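Local coordinates for replication protein (Sphinx1.76-related DNA, PDB 6H24) that probably initiates replication of the plasmid that encodes it, as a Rep-type initiator of which this chain is the N-terminal WH1 (winged-helix) domain, at residues 115-118 and 119-123. Residues are numbered along the deposited sequence; the frame is centred on the assembly and turned at random.
Sequences PAVV and PLITR
V117 and L120 are joined by an i to i+3 backbone bond, L120 N to V117 O at 2.8 Å, and a second, longer one follows from I121 N to V118 O at 3.3 Å. This is a short 3-10 turn at V118-P119, leading from strand 108-113 into helix 121-128 of the winged-helix WH1 domain, with L120 at the N-cap position. V117 O also lies near I121 N, but the angle is too poor for an i to i+4 bond.

P119 N has no hydrogen, so it cannot donate to the carbonyls before it. Its ring instead turns CD back toward them, 3.2 Å from P115 O and 3.5 Å from A116 O. A116 O does find a donor in K6 of helix 2-14, whose side chain also touches P119. On the inner side, V117 and I121 meet through single methyl groups. V117 CG1, anti to its own nitrogen (chi1 174°), comes within 4.2 Å of I121 CD1, a loose apolar touch. Beyond it V117 packs on F79 and I121 on F113, while the L120 side chain touches D7 and L10, so the turn sits among strand 78-85, strand 108-113 and helix 2-14. One turn further on, R123 makes salt bridges with D7 and E126, and at the other end P115 and A116 pack on A41 and Q99, respectively, of the second subunit. At the V118-P119 peptide the two side chains stand roughly at right angles, and V118 CB is 3.4 Å from P119 CD, a little closer than ordinary van der Waals contact, as expected for bonded neighbours.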
loop_
_atom_site.group_PDB
_atom_site.type_symbol
_atom_site.label_atom_id
_atom_site.label_comp_id
_atom_site.label_asym_id
_atom_site.label_seq_id
_atom_site.Cartn_x
_atom_site.Cartn_y
_atom_site.Cartn_z
ATOM N N PRO A 115 -4.938 -3.073 -3.085
ATOM C CA PRO A 115 -6.270 -3.645 -3.373
ATOM C C PRO A 115 -6.939 -3.087 -4.617
ATOM O O PRO A 115 -7.714 -3.806 -5.256
ATOM C CB PRO A 115 -7.080 -3.337 -2.105
ATOM C CG PRO A 115 -6.308 -2.274 -1.366
ATOM C CD PRO A 115 -4.861 -2.448 -1.751
ATOM N N ALA A 116 -6.658 -1.849 -5.012
ATOM C CA ALA A 116 -7.276 -1.322 -6.225
ATOM C C ALA A 116 -6.769 -2.029 -7.476
ATOM O O ALA A 116 -7.489 -2.091 -8.489
ATOM C CB ALA A 116 -7.000 0.177 -6.342
ATOM N N VAL A 117 -5.547 -2.549 -7.430
ATOM C CA VAL A 117 -4.926 -3.176 -8.589
ATOM C C VAL A 117 -5.325 -4.643 -8.721
ATOM O O VAL A 117 -5.441 -5.154 -9.843
ATOM C CB VAL A 117 -3.400 -3.010 -8.476
ATOM C CG1 VAL A 117 -2.691 -3.779 -9.570
ATOM C CG2 VAL A 117 -3.035 -1.523 -8.532
ATOM N N VAL A 118 -5.563 -5.314 -7.592
ATOM C CA VAL A 118 -5.843 -6.750 -7.611
ATOM C C VAL A 118 -6.887 -7.136 -8.662
ATOM O O VAL A 118 -6.660 -8.109 -9.397
ATOM C CB VAL A 118 -6.216 -7.227 -6.204
ATOM C CG1 VAL A 118 -6.766 -8.634 -6.249
ATOM C CG2 VAL A 118 -5.020 -7.163 -5.255
ATOM N N PRO A 119 -8.037 -6.461 -8.773
ATOM C CA PRO A 119 -9.055 -6.908 -9.746
ATOM C C PRO A 119 -8.660 -6.679 -11.190
ATOM O O PRO A 119 -9.307 -7.237 -12.085
ATOM C CB PRO A 119 -10.296 -6.079 -9.390
ATOM C CG PRO A 119 -9.810 -4.957 -8.542
ATOM C CD PRO A 119 -8.518 -5.362 -7.913
ATOM N N LEU A 120 -7.622 -5.888 -11.443
ATOM C CA LEU A 120 -7.157 -5.601 -12.794
ATOM C C LEU A 120 -5.869 -6.339 -13.141
ATOM O O LEU A 120 -5.231 -6.006 -14.141
ATOM C CB LEU A 120 -6.958 -4.094 -12.960
ATOM C CG LEU A 120 -8.257 -3.288 -12.985
ATOM C CD1 LEU A 120 -8.003 -1.803 -12.757
ATOM C CD2 LEU A 120 -8.992 -3.507 -14.298
ATOM N N ILE A 121 -5.477 -7.345 -12.356
ATOM C CA ILE A 121 -4.214 -8.033 -12.615
ATOM C C ILE A 121 -4.240 -8.726 -13.979
ATOM O O ILE A 121 -3.233 -8.733 -14.693
ATOM C CB ILE A 121 -3.895 -9.019 -11.481
ATOM C CG1 ILE A 121 -3.343 -8.267 -10.267
ATOM C CG2 ILE A 121 -2.858 -10.034 -11.930
ATOM C CD1 ILE A 121 -1.910 -7.784 -10.449
ATOM N N THR A 122 -5.376 -9.314 -14.368
ATOM C CA THR A 122 -5.415 -9.964 -15.674
ATOM C C THR A 122 -5.295 -8.944 -16.798
ATOM O O THR A 122 -4.712 -9.247 -17.848
ATOM C CB THR A 122 -6.677 -10.809 -15.840
ATOM O OG1 THR A 122 -6.652 -11.862 -14.874
ATOM C CG2 THR A 122 -6.708 -11.425 -17.233
ATOM N N ARG A 123 -5.836 -7.738 -16.604
ATOM C CA ARG A 123 -5.652 -6.681 -17.593
ATOM C C ARG A 123 -4.184 -6.280 -17.691
ATOM O O ARG A 123 -3.674 -6.017 -18.788
ATOM C CB ARG A 123 -6.510 -5.470 -17.238
ATOM C CG ARG A 123 -8.005 -5.708 -17.389
ATOM C CD ARG A 123 -8.433 -5.664 -18.854
ATOM N NE ARG A 123 -8.227 -4.342 -19.444
ATOM C CZ ARG A 123 -7.274 -4.034 -20.322
ATOM N NH1 ARG A 123 -6.412 -4.949 -20.747
ATOM N NH2 ARG A 123 -7.188 -2.794 -20.783
#